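Long-range contacts in endoglucanase (Uncultured bacterium, PDB 3X17), which hydrolyses internal beta-1,4-glucosidic bonds of cellulose, as a glycoside hydrolase family 9 endoglucanase carrying an N-terminal Ig-like domain: residues 152-157 with 264-269; 170-174 with 228-232; 345-349 with 386-392; 508-513 with 525-529. All blocks are in the same frame, centred on the assembly; numbering follows the deposited sequence.

Contact 1: residues 152-157 with 264-269; sequences DGYVLV and RRYVYR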
loop_
_atom_site.group_PDB
_atom_site.type_symbol
_atom_site.label_atom_id
_atom_site.label_comp_id
_atom_site.label_asym_id
_atom_site.label_seq_id
_atom_site.Cartn_x
_atom_site.Cartn_y
_atom_site.Cartn_z
ATOM N N ASP A 152 -10.494 -11.993 21.437
ATOM C CA ASP A 152 -10.149 -10.556 21.290
ATOM C C ASP A 152 -11.367 -9.733 21.714
ATOM O O ASP A 152 -12.432 -9.909 21.129
ATOM C CB ASP A 152 -9.849 -10.222 19.809
ATOM C CG ASP A 152 -8.491 -10.737 19.322
ATOM O OD1 ASP A 152 -7.691 -11.253 20.136
ATOM O OD2 ASP A 152 -8.213 -10.625 18.097
ATOM N N GLY A 153 -11.255 -8.811 22.675
ATOM C CA GLY A 153 -10.184 -8.729 23.656
ATOM C C GLY A 153 -10.668 -7.979 24.893
ATOM O O GLY A 153 -11.846 -7.649 25.023
ATOM N N TYR A 154 -9.765 -7.736 25.826
ATOM C CA TYR A 154 -10.137 -7.211 27.143
ATOM C C TYR A 154 -9.683 -5.762 27.246
ATOM O O TYR A 154 -8.549 -5.439 26.886
ATOM C CB TYR A 154 -9.452 -8.053 28.243
ATOM C CG TYR A 154 -9.995 -9.461 28.303
ATOM C CD1 TYR A 154 -9.530 -10.444 27.427
ATOM C CD2 TYR A 154 -11.120 -9.757 29.080
ATOM C CE1 TYR A 154 -10.042 -11.736 27.462
ATOM C CE2 TYR A 154 -11.649 -11.034 29.107
ATOM C CZ TYR A 154 -11.133 -12.011 28.280
ATOM O OH TYR A 154 -11.713 -13.264 28.274
ATOM N N VAL A 155 -10.536 -4.908 27.787
ATOM C CA VAL A 155 -10.220 -3.483 27.895
ATOM C C VAL A 155 -9.021 -3.260 28.796
ATOM O O VAL A 155 -9.031 -3.709 29.940
ATOM C CB VAL A 155 -11.403 -2.699 28.472
ATOM C CG1 VAL A 155 -11.027 -1.241 28.628
ATOM C CG2 VAL A 155 -12.630 -2.854 27.565
ATOM N N LEU A 156 -8.012 -2.540 28.308
ATOM C CA LEU A 156 -6.814 -2.312 29.090
ATOM C C LEU A 156 -6.982 -1.293 30.218
ATOM O O LEU A 156 -6.598 -1.579 31.340
ATOM C CB LEU A 156 -5.608 -1.968 28.218
ATOM C CG LEU A 156 -4.306 -1.794 29.023
ATOM C CD1 LEU A 156 -3.912 -3.118 29.684
ATOM C CD2 LEU A 156 -3.164 -1.309 28.149
ATOM N N VAL A 157 -7.550 -0.120 29.929
ATOM C CA VAL A 157 -7.740 0.906 30.962
ATOM C C VAL A 157 -9.196 1.295 31.193
ATOM O O VAL A 157 -10.010 1.240 30.270
ATOM C CB VAL A 157 -6.860 2.184 30.737
ATOM C CG1 VAL A 157 -5.429 1.809 30.311
ATOM C CG2 VAL A 157 -7.519 3.161 29.777
ATOM N N ARG A 264 -3.552 -13.522 26.462
ATOM C CA ARG A 264 -4.706 -12.663 26.533
ATOM C C ARG A 264 -4.404 -11.451 25.653
ATOM O O ARG A 264 -3.241 -11.020 25.570
ATOM C CB ARG A 264 -4.927 -12.217 27.973
ATOM C CG ARG A 264 -5.996 -11.146 28.121
ATOM C CD ARG A 264 -6.492 -11.073 29.540
ATOM N NE ARG A 264 -7.380 -12.188 29.800
ATOM C CZ ARG A 264 -8.336 -12.176 30.717
ATOM N NH1 ARG A 264 -8.518 -11.111 31.482
ATOM N NH2 ARG A 264 -9.105 -13.235 30.862
ATOM N N ARG A 265 -5.421 -10.946 24.951
ATOM C CA ARG A 265 -5.244 -9.754 24.117
ATOM C C ARG A 265 -6.108 -8.608 24.608
ATOM O O ARG A 265 -7.249 -8.819 25.016
ATOM C CB ARG A 265 -5.552 -10.054 22.652
ATOM C CG ARG A 265 -4.759 -11.241 22.116
ATOM C CD ARG A 265 -4.026 -10.896 20.840
ATOM N NE ARG A 265 -4.939 -10.682 19.707
ATOM C CZ ARG A 265 -4.497 -10.448 18.478
ATOM N NH1 ARG A 265 -3.191 -10.393 18.264
ATOM N NH2 ARG A 265 -5.329 -10.337 17.464
ATOM N N TYR A 266 -5.554 -7.402 24.525
ATOM C CA TYR A 266 -6.099 -6.213 25.172
ATOM C C TYR A 266 -6.477 -5.150 24.163
ATOM O O TYR A 266 -5.858 -5.023 23.105
ATOM C CB TYR A 266 -5.100 -5.603 26.156
ATOM C CG TYR A 266 -4.851 -6.480 27.358
ATOM C CD1 TYR A 266 -5.735 -6.491 28.438
ATOM C CD2 TYR A 266 -3.774 -7.353 27.376
ATOM C CE1 TYR A 266 -5.515 -7.333 29.532
ATOM C CE2 TYR A 266 -3.564 -8.215 28.442
ATOM C CZ TYR A 266 -4.423 -8.190 29.522
ATOM O OH TYR A 266 -4.186 -9.061 30.558
ATOM N N VAL A 267 -7.512 -4.398 24.507
ATOM C CA VAL A 267 -8.003 -3.313 23.674
ATOM C C VAL A 267 -7.468 -2.035 24.288
ATOM O O VAL A 267 -7.746 -1.736 25.445
ATOM C CB VAL A 267 -9.543 -3.296 23.688
ATOM C CG1 VAL A 267 -10.097 -2.077 22.953
ATOM C CG2 VAL A 267 -10.062 -4.606 23.110
ATOM N N TYR A 268 -6.582 -1.374 23.558
ATOM C CA TYR A 268 -5.884 -0.197 24.066
ATOM C C TYR A 268 -6.758 1.051 23.941
ATOM O O TYR A 268 -7.791 1.025 23.268
ATOM C CB TYR A 268 -4.561 -0.041 23.325
ATOM C CG TYR A 268 -3.540 -1.101 23.712
ATOM C CD1 TYR A 268 -3.688 -2.415 23.291
ATOM C CD2 TYR A 268 -2.545 -0.823 24.646
ATOM C CE1 TYR A 268 -2.802 -3.384 23.664
ATOM C CE2 TYR A 268 -1.644 -1.797 25.029
ATOM C CZ TYR A 268 -1.782 -3.069 24.532
ATOM O OH TYR A 268 -0.932 -4.057 24.936
ATOM N N ARG A 269 -6.324 2.142 24.566
ATOM C CA ARG A 269 -7.191 3.270 24.847
ATOM C C ARG A 269 -7.534 4.033 23.567
ATOM O O ARG A 269 -6.794 3.971 22.584
ATOM C CB ARG A 269 -6.486 4.220 25.810
ATOM C CG ARG A 269 -5.316 4.970 25.150
ATOM C CD ARG A 269 -4.572 5.834 26.138
ATOM N NE ARG A 269 -4.036 5.042 27.231
ATOM C CZ ARG A 269 -3.810 5.515 28.452
ATOM N NH1 ARG A 269 -4.024 6.803 28.732
ATOM N NH2 ARG A 269 -3.332 4.702 29.387
HETATM O O HOH W 1 -8.139 0.547 27.197
#

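Contact 2: residues 170-174 with 228-232; sequences ATGGW and WGLEW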
loop_
_atom_site.group_PDB
_atom_site.type_symbol
_atom_site.label_atom_id
_atom_site.label_comp_id
_atom_site.label_asym_id
_atom_site.label_seq_id
_atom_site.Cartn_x
_atom_site.Cartn_y
_atom_site.Cartn_z
ATOM N N ALA A 170 -14.348 -7.983 19.908
ATOM C CA ALA A 170 -13.564 -7.165 18.978
ATOM C C ALA A 170 -12.752 -8.152 18.174
ATOM O O ALA A 170 -11.587 -7.976 17.880
ATOM C CB ALA A 170 -12.651 -6.198 19.750
ATOM N N THR A 171 -13.390 -9.244 17.905
ATOM C CA THR A 171 -12.847 -10.280 17.091
ATOM C C THR A 171 -12.862 -9.849 15.607
ATOM O O THR A 171 -13.478 -8.903 15.295
ATOM C CB THR A 171 -13.684 -11.529 17.383
ATOM O OG1 THR A 171 -12.979 -12.677 16.980
ATOM C CG2 THR A 171 -14.995 -11.467 16.716
ATOM N N GLY A 172 -12.162 -10.537 14.723
ATOM C CA GLY A 172 -12.204 -10.242 13.272
ATOM C C GLY A 172 -11.111 -9.262 12.847
ATOM O O GLY A 172 -10.118 -9.105 13.552
ATOM N N GLY A 173 -11.328 -8.535 11.748
ATOM C CA GLY A 173 -10.298 -7.632 11.216
ATOM C C GLY A 173 -9.113 -8.347 10.580
ATOM O O GLY A 173 -9.184 -9.555 10.279
ATOM N N TRP A 174 -8.047 -7.589 10.306
ATOM C CA TRP A 174 -6.848 -8.130 9.646
ATOM C C TRP A 174 -5.654 -8.158 10.584
ATOM O O TRP A 174 -5.343 -7.133 11.202
ATOM C CB TRP A 174 -6.446 -7.255 8.448
ATOM C CG TRP A 174 -7.495 -7.126 7.353
ATOM C CD1 TRP A 174 -8.116 -8.141 6.687
ATOM C CD2 TRP A 174 -8.050 -5.901 6.832
ATOM N NE1 TRP A 174 -9.024 -7.626 5.782
ATOM C CE2 TRP A 174 -8.984 -6.256 5.833
ATOM C CE3 TRP A 174 -7.810 -4.543 7.079
ATOM C CZ2 TRP A 174 -9.685 -5.298 5.080
ATOM C CZ3 TRP A 174 -8.503 -3.582 6.313
ATOM C CH2 TRP A 174 -9.436 -3.977 5.335
ATOM N N TRP A 228 -15.080 -6.634 5.815
ATOM C CA TRP A 228 -14.403 -7.327 6.896
ATOM C C TRP A 228 -13.634 -6.338 7.771
ATOM O O TRP A 228 -13.747 -6.373 8.991
ATOM C CB TRP A 228 -13.443 -8.392 6.349
ATOM C CG TRP A 228 -12.921 -9.357 7.410
ATOM C CD1 TRP A 228 -11.751 -9.255 8.120
ATOM C CD2 TRP A 228 -13.570 -10.554 7.881
ATOM N NE1 TRP A 228 -11.649 -10.289 9.020
ATOM C CE2 TRP A 228 -12.750 -11.103 8.893
ATOM C CE3 TRP A 228 -14.768 -11.206 7.549
ATOM C CZ2 TRP A 228 -13.072 -12.294 9.554
ATOM C CZ3 TRP A 228 -15.110 -12.384 8.238
ATOM C CH2 TRP A 228 -14.270 -12.905 9.231
ATOM N N GLY A 229 -12.853 -5.454 7.159
ATOM C CA GLY A 229 -12.035 -4.540 7.955
ATOM C C GLY A 229 -12.908 -3.553 8.697
ATOM O O GLY A 229 -12.679 -3.264 9.866
ATOM N N LEU A 230 -13.934 -3.046 8.020
ATOM C CA LEU A 230 -14.771 -1.996 8.591
ATOM C C LEU A 230 -15.647 -2.519 9.729
ATOM O O LEU A 230 -15.945 -1.782 10.689
ATOM C CB LEU A 230 -15.658 -1.391 7.514
ATOM C CG LEU A 230 -14.891 -0.676 6.388
ATOM C CD1 LEU A 230 -15.921 -0.094 5.454
ATOM C CD2 LEU A 230 -14.042 0.433 7.020
ATOM N N GLU A 231 -16.094 -3.772 9.595
ATOM C CA GLU A 231 -16.894 -4.416 10.648
ATOM C C GLU A 231 -16.116 -4.620 11.947
ATOM O O GLU A 231 -16.662 -4.465 13.051
ATOM C CB GLU A 231 -17.509 -5.714 10.133
ATOM C CG GLU A 231 -18.671 -5.400 9.198
ATOM C CD GLU A 231 -19.459 -6.615 8.719
ATOM O OE1 GLU A 231 -18.852 -7.696 8.541
ATOM O OE2 GLU A 231 -20.674 -6.450 8.410
ATOM N N TRP A 232 -14.817 -4.827 11.808
ATOM C CA TRP A 232 -13.926 -4.798 12.957
ATOM C C TRP A 232 -13.778 -3.432 13.590
ATOM O O TRP A 232 -13.845 -3.307 14.805
ATOM C CB TRP A 232 -12.559 -5.360 12.607
ATOM C CG TRP A 232 -11.713 -5.400 13.804
ATOM C CD1 TRP A 232 -11.907 -6.172 14.917
ATOM C CD2 TRP A 232 -10.604 -4.541 14.101
ATOM N NE1 TRP A 232 -10.943 -5.899 15.853
ATOM C CE2 TRP A 232 -10.165 -4.867 15.403
ATOM C CE3 TRP A 232 -9.891 -3.593 13.368
ATOM C CZ2 TRP A 232 -9.075 -4.254 15.994
ATOM C CZ3 TRP A 232 -8.800 -2.971 13.967
ATOM C CH2 TRP A 232 -8.420 -3.296 15.272
HETATM O O HOH W 2 -14.039 -8.540 10.756
#

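Contact 3: residues 345-349 with 386-392; sequences VELWV and DYVTLGQ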
loop_
_atom_site.group_PDB
_atom_site.type_symbol
_atom_site.label_atom_id
_atom_site.label_comp_id
_atom_site.label_asym_id
_atom_site.label_seq_id
_atom_site.Cartn_x
_atom_site.Cartn_y
_atom_site.Cartn_z
ATOM N N VAL A 345 -14.450 16.082 5.270
ATOM C CA VAL A 345 -14.700 15.973 3.824
ATOM C C VAL A 345 -15.637 14.815 3.515
ATOM O O VAL A 345 -16.666 15.010 2.876
ATOM C CB VAL A 345 -13.372 15.811 3.026
ATOM C CG1 VAL A 345 -13.654 15.443 1.566
ATOM C CG2 VAL A 345 -12.561 17.113 3.100
ATOM N N GLU A 346 -15.284 13.607 3.965
ATOM C CA GLU A 346 -16.064 12.401 3.611
ATOM C C GLU A 346 -17.512 12.461 4.136
ATOM O O GLU A 346 -18.460 12.082 3.448
ATOM C CB GLU A 346 -15.369 11.133 4.106
ATOM C CG GLU A 346 -13.923 11.008 3.636
ATOM C CD GLU A 346 -13.775 10.992 2.105
ATOM O OE1 GLU A 346 -14.796 10.945 1.379
ATOM O OE2 GLU A 346 -12.625 10.938 1.628
ATOM N N LEU A 347 -17.682 12.976 5.344
ATOM C CA LEU A 347 -19.015 13.153 5.887
ATOM C C LEU A 347 -19.799 14.213 5.103
ATOM O O LEU A 347 -20.991 14.039 4.851
ATOM C CB LEU A 347 -18.955 13.505 7.385
ATOM C CG LEU A 347 -18.837 12.247 8.273
ATOM C CD1 LEU A 347 -18.266 12.569 9.657
ATOM C CD2 LEU A 347 -20.206 11.589 8.382
ATOM N N TRP A 348 -19.144 15.338 4.810
ATOM C CA TRP A 348 -19.722 16.367 3.941
ATOM C C TRP A 348 -20.176 15.798 2.596
ATOM O O TRP A 348 -21.265 16.126 2.110
ATOM C CB TRP A 348 -18.738 17.518 3.703
ATOM C CG TRP A 348 -19.321 18.566 2.788
ATOM C CD1 TRP A 348 -20.502 19.255 2.973
ATOM C CD2 TRP A 348 -18.841 18.944 1.497
ATOM N NE1 TRP A 348 -20.755 20.062 1.895
ATOM C CE2 TRP A 348 -19.764 19.884 0.965
ATOM C CE3 TRP A 348 -17.696 18.634 0.762
ATOM C CZ2 TRP A 348 -19.572 20.504 -0.261
ATOM C CZ3 TRP A 348 -17.516 19.240 -0.471
ATOM C CH2 TRP A 348 -18.447 20.162 -0.970
ATOM N N VAL A 349 -19.339 14.940 2.007
ATOM C CA VAL A 349 -19.574 14.428 0.655
ATOM C C VAL A 349 -20.811 13.562 0.624
ATOM O O VAL A 349 -21.607 13.670 -0.314
ATOM C CB VAL A 349 -18.378 13.598 0.098
ATOM C CG1 VAL A 349 -18.814 12.796 -1.126
ATOM C CG2 VAL A 349 -17.205 14.490 -0.249
ATOM N N ASP A 386 -11.305 13.874 -2.732
ATOM C CA ASP A 386 -12.729 13.538 -2.686
ATOM C C ASP A 386 -13.573 14.806 -2.647
ATOM O O ASP A 386 -14.621 14.892 -3.289
ATOM C CB ASP A 386 -13.056 12.658 -1.476
ATOM C CG ASP A 386 -12.755 11.194 -1.733
ATOM O OD1 ASP A 386 -12.370 10.870 -2.887
ATOM O OD2 ASP A 386 -12.818 10.384 -0.779
ATOM N N TYR A 387 -13.096 15.807 -1.922
ATOM C CA TYR A 387 -13.683 17.135 -2.005
ATOM C C TYR A 387 -13.759 17.705 -3.452
ATOM O O TYR A 387 -14.841 18.046 -3.931
ATOM C CB TYR A 387 -12.911 18.108 -1.123
ATOM C CG TYR A 387 -13.591 19.467 -0.999
ATOM C CD1 TYR A 387 -13.681 20.328 -2.101
ATOM C CD2 TYR A 387 -14.066 19.915 0.230
ATOM C CE1 TYR A 387 -14.262 21.589 -1.987
ATOM C CE2 TYR A 387 -14.638 21.179 0.363
ATOM C CZ TYR A 387 -14.760 22.003 -0.754
ATOM O OH TYR A 387 -15.361 23.247 -0.616
ATOM N N VAL A 388 -12.601 17.800 -4.118
ATOM C CA VAL A 388 -12.513 18.218 -5.513
ATOM C C VAL A 388 -13.402 17.375 -6.451
ATOM O O VAL A 388 -14.193 17.937 -7.210
ATOM C CB VAL A 388 -11.014 18.288 -6.018
ATOM C CG1 VAL A 388 -10.961 18.510 -7.517
ATOM C CG2 VAL A 388 -10.239 19.428 -5.294
ATOM N N THR A 389 -13.338 16.045 -6.363
ATOM C CA THR A 389 -14.022 15.199 -7.356
ATOM C C THR A 389 -15.447 14.797 -7.015
ATOM O O THR A 389 -16.166 14.316 -7.881
ATOM C CB THR A 389 -13.247 13.954 -7.709
ATOM O OG1 THR A 389 -13.091 13.129 -6.529
ATOM C CG2 THR A 389 -11.870 14.354 -8.284
ATOM N N LEU A 390 -15.811 14.870 -5.743
ATOM C CA LEU A 390 -17.079 14.276 -5.302
ATOM C C LEU A 390 -17.954 15.259 -4.529
ATOM O O LEU A 390 -19.158 15.067 -4.456
ATOM C CB LEU A 390 -16.845 13.026 -4.456
ATOM C CG LEU A 390 -16.865 11.635 -5.085
ATOM C CD1 LEU A 390 -16.708 11.628 -6.586
ATOM C CD2 LEU A 390 -15.863 10.690 -4.402
ATOM N N GLY A 391 -17.350 16.338 -4.025
ATOM C CA GLY A 391 -18.069 17.335 -3.240
ATOM C C GLY A 391 -19.058 18.113 -4.087
ATOM O O GLY A 391 -18.700 18.634 -5.141
ATOM N N GLN A 392 -20.310 18.179 -3.647
ATOM C CA GLN A 392 -21.309 18.989 -4.333
ATOM C C GLN A 392 -21.487 20.326 -3.651
ATOM O O GLN A 392 -21.525 20.409 -2.415
ATOM C CB GLN A 392 -22.645 18.261 -4.364
ATOM C CG GLN A 392 -22.489 16.778 -4.601
ATOM C CD GLN A 392 -23.573 16.215 -5.477
ATOM O OE1 GLN A 392 -23.315 15.374 -6.340
ATOM N NE2 GLN A 392 -24.802 16.675 -5.269
HETATM O O HOH W 3 -21.638 17.256 -1.080
#

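Contact 4: residues 508-513 with 525-529; sequences VGGPND and GPRGY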
loop_
_atom_site.group_PDB
_atom_site.type_symbol
_atom_site.label_atom_id
_atom_site.label_comp_id
_atom_site.label_asym_id
_atom_site.label_seq_id
_atom_site.Cartn_x
_atom_site.Cartn_y
_atom_site.Cartn_z
ATOM N N VAL A 508 6.538 -6.379 0.858
ATOM C CA VAL A 508 7.418 -6.060 1.974
ATOM C C VAL A 508 7.821 -4.603 1.968
ATOM O O VAL A 508 7.771 -3.946 0.937
ATOM C CB VAL A 508 8.671 -6.973 2.050
ATOM C CG1 VAL A 508 8.264 -8.435 2.269
ATOM C CG2 VAL A 508 9.576 -6.821 0.811
ATOM N N GLY A 509 8.145 -4.080 3.146
ATOM C CA GLY A 509 8.553 -2.691 3.297
ATOM C C GLY A 509 9.620 -2.220 2.314
ATOM O O GLY A 509 9.549 -1.099 1.829
ATOM N N GLY A 510 10.687 -2.988 2.167
ATOM C CA GLY A 510 11.761 -2.643 1.234
ATOM C C GLY A 510 12.911 -1.836 1.850
ATOM O O GLY A 510 12.967 -1.644 3.067
ATOM N N PRO A 511 13.773 -1.269 0.987
ATOM C CA PRO A 511 15.008 -0.594 1.367
ATOM C C PRO A 511 14.796 0.494 2.403
ATOM O O PRO A 511 13.807 1.250 2.336
ATOM C CB PRO A 511 15.492 0.043 0.056
ATOM C CG PRO A 511 14.911 -0.770 -1.022
ATOM C CD PRO A 511 13.718 -1.538 -0.457
ATOM N N ASN A 512 15.741 0.573 3.337
ATOM C CA ASN A 512 15.612 1.404 4.530
ATOM C C ASN A 512 17.008 1.853 4.931
ATOM O O ASN A 512 17.920 1.024 5.087
ATOM C CB ASN A 512 14.938 0.566 5.634
ATOM C CG ASN A 512 14.739 1.327 6.939
ATOM O OD1 ASN A 512 15.253 2.428 7.125
ATOM N ND2 ASN A 512 14.042 0.696 7.883
ATOM N N ASP A 513 17.202 3.171 5.004
ATOM C CA ASP A 513 18.485 3.735 5.381
ATOM C C ASP A 513 18.750 3.588 6.882
ATOM O O ASP A 513 19.884 3.769 7.327
ATOM C CB ASP A 513 18.541 5.228 5.002
ATOM C CG ASP A 513 18.890 5.456 3.524
ATOM O OD1 ASP A 513 19.838 4.807 3.018
ATOM O OD2 ASP A 513 18.195 6.267 2.870
ATOM N N GLY A 525 20.613 3.130 1.088
ATOM C CA GLY A 525 19.510 3.535 0.193
ATOM C C GLY A 525 18.756 2.387 -0.479
ATOM O O GLY A 525 18.216 1.524 0.200
ATOM N N PRO A 526 18.668 2.393 -1.828
ATOM C CA PRO A 526 17.812 1.408 -2.500
ATOM C C PRO A 526 18.393 0.015 -2.379
ATOM O O PRO A 526 17.766 -0.970 -2.787
ATOM C CB PRO A 526 17.844 1.863 -3.964
ATOM C CG PRO A 526 19.206 2.532 -4.115
ATOM C CD PRO A 526 19.479 3.181 -2.780
ATOM N N ARG A 527 19.603 -0.067 -1.839
ATOM C CA ARG A 527 20.205 -1.346 -1.552
ATOM C C ARG A 527 20.064 -1.807 -0.109
ATOM O O ARG A 527 20.532 -2.897 0.228
ATOM C CB ARG A 527 21.677 -1.347 -1.942
ATOM C CG ARG A 527 21.898 -1.627 -3.411
ATOM C CD ARG A 527 23.391 -1.685 -3.688
ATOM N NE ARG A 527 23.649 -2.054 -5.064
ATOM C CZ ARG A 527 23.698 -1.174 -6.055
ATOM N NH1 ARG A 527 23.567 0.118 -5.796
ATOM N NH2 ARG A 527 23.911 -1.589 -7.291
ATOM N N GLY A 528 19.425 -0.995 0.733
ATOM C CA GLY A 528 19.318 -1.315 2.166
ATOM C C GLY A 528 18.246 -2.329 2.549
ATOM O O GLY A 528 17.308 -2.009 3.248
ATOM N N TYR A 529 18.359 -3.553 2.051
ATOM C CA TYR A 529 17.278 -4.543 2.220
ATOM C C TYR A 529 17.883 -5.925 2.339
ATOM O O TYR A 529 18.850 -6.223 1.654
ATOM C CB TYR A 529 16.330 -4.531 1.010
ATOM C CG TYR A 529 15.498 -5.797 0.870
ATOM C CD1 TYR A 529 14.247 -5.895 1.471
ATOM C CD2 TYR A 529 15.956 -6.881 0.116
ATOM C CE1 TYR A 529 13.455 -7.049 1.315
ATOM C CE2 TYR A 529 15.179 -8.050 -0.026
ATOM C CZ TYR A 529 13.950 -8.141 0.623
ATOM O OH TYR A 529 13.164 -9.278 0.486
#

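Contact 1: residues 152-157 with 264-269
Tyr-154 and Val-155 run parallel to Tyr-266 and Val-267 as neighbouring beta strands, joined by Tyr-154 N to Arg-265 O (2.9 Å), Val-267 N to Tyr-154 O (2.8 Å) and Leu-156 N to Val-267 O (3.0 Å). A water bridges Val-267 O and Val-157 N. Arg-265 holds Asp-152 side-on: NE reaches OD1 at 2.8 Å and NH2 reaches OD2 at 3.0 Å, both bonds nearly straight and syn, in the guanidinium plane but tilted out of the carboxylate plane. Lys-182 also pairs with Asp-152 OD2, and Arg-265 NH1 bonds Tyr-180 O. An alanine in place of Arg-265 is likely to leave OD1 of Asp-152 without its mate and the carboxylate freer to turn. The Arg-264 chain, extended at first (chi1 172°), bends at chi3 and lays its guanidinium flat on the Tyr-154 ring, CZ 3.6 Å from the ring centroid: a cation-pi stack. Leucine suits position 156 because its branches divide, CD1 meeting the Tyr-266 ring and CD2 reaching CE2 of Tyr-268 (3.5 Å). Strand 154-155, paired in parallel with 265-271, is outermost in a small mixed sheet of the catalytic domain, where Arg-265 packs on the zinc ligand His-149.

Contact 2: residues 170-174 with 228-232
Ala-170 O is gripped by two donors, the indole NE1 of Trp-232 at 3.0 Å and the ammonium group of Lys-182. This ties the 170-174 loop to helix 221-235 in the catalytic domain, an (alpha/alpha)6 barrel. The carbonyl lies in the plane of the Trp-232 ring, at its edge, but the indole nitrogen stands above the carbonyl plane, and the bond is bent. Trp-228, one turn earlier, repeats the device: its NE1 gives a bond of 2.9 Å to Gly-173 O, again in the indole plane. Both tryptophans hold CG anti to their backbone N (chi1 -168° for Trp-228, -176° for Trp-232), a setting that sends the two rings out from the helix to the loop. Tryptophan suits these places by joining a broad apolar surface to a single edge donor. Where the chains come closest, bulk is excluded: a CB on Gly-173 would run into CG of Trp-232, and one on Gly-229 into the Trp-174 ring. The loop borders the zinc site, Gly-173 sharing a backbone bond with the zinc ligand Cys-132; on the helix, Trp-228 touches Glu-214, a calcium ligand. Trp-174 turns its NE1 to Glu-225, while its six-membered ring receives Gly-229 CA over one face, a CH-pi contact with CA 3.8 Å from the ring centroid.

Contact 3: residues 345-349 with 386-392
Trp-348 and Tyr-387 both place CG anti to the backbone N (chi1 179° and -172°), and these torsions carry the two rings into the gap between their helices. There CZ3 of Trp-348 comes down over one face of the Tyr-387 ring, toward its rim, 3.6 Å from CE2; the rings are tilted to each other, an oblique pair. The six-membered part of the indole also meets the end of the second helix obliquely, with CZ3 3.4 Å from Gly-391 CA and CZ2 2.9 Å from Gln-392 O. Glycine fits at 391 because a CB there would strike CZ3. Replacing Trp-348 with an alanine would probably open a gap over the Tyr-387 ring and leave the helix end at Gly-391 poorly packed. Beside the rings, two short branched side chains pack: Val-345 CG1 rests on Tyr-387 CB (3.9 Å) and Val-349 CG1 on Leu-390 CB (3.9 Å). The acidic pair is more unusual: Glu-346 OE2 lies 2.5 Å from Asp-386 OD2, the carboxylates nearly perpendicular, and one of them probably holds a proton. Their negative charge is likely to be eased by Arg-287, which forms a salt bridge with Glu-346 OE1, and by Lys-196, which forms one with Asp-386 OD1. The helical pieces 345-349 and 386-390 run almost parallel, axes 9.8 Å apart at closest approach and 19° between their directions. Around them, helix 272-288 packs against Glu-346 and Val-349, helix 354-366 against Val-345 and Trp-348, and helix 396-418 against Tyr-387.

Contact 4: residues 508-513 with 525-529
The Tyr-529 ring is met obliquely by two residues of 508-513: Val-508 CG2 approaches CE1 to 3.9 Å and Gly-510 CA approaches CD1 to 4.1 Å. Tyr-479 adds an edge-to-face partner, and the hydroxyl bonds Asn-539, so the ring is held by its apolar body and its polar end alike. Tyr-529 CG is anti to the backbone N (chi1 160°), which lays the ring along the 508-511 chain. Next to it the puckered ring of Pro-511 sits among carbonyls: CB is 3.1 Å from Gly-525 O, CG lies near Pro-526 O, and its CA-H points at Gly-528 O. That same carbonyl accepts the backbone N of Asn-512 at 3.0 Å. A proline suits a place lined by carbonyls because it has no N-H to satisfy. At the far end Asp-513 OD1 takes Gly-525 N at 2.7 Å on its syn side, while OD2 takes Phe-431 N; an aspartate can thus bind amides of two loops at once. Glycine at 525 allows a positive phi, and at 528 it avoids a clash with Asn-512 O. The 525-529 chain folds tightly, with Gly-528 N bonded to Gly-525 O and an inverse gamma turn centred on Gly-528. Both segments lie in the long loop region between helices 494-499 and 543-558 of the catalytic domain, where Arg-527 forms a salt bridge with Asp-81 of the N-terminal Ig-like domain.

Contacts 1 and 2 form one continuous region: contact 2 is nested in the chain between the segments of contact 1, and Asp-152 O lies 3.0 Å from Ala-170 N, probably a hydrogen bond. Both border the zinc site, with the Arg-265 side chain about 4 Å from the metal, and Lys-182 serves Asp-152 of the one and Ala-170 of the other. Contact 3 stands apart among helices, its nearest atoms about 11 Å from contact 2, with Val-345 about 14 Å from a calcium ion. Contact 4 lies across the centre of the chain from contacts 2 and 3, about 31 Å and 36 Å away between centres, facing the Ig-like domain. All four belong to the family 9 catalytic domain.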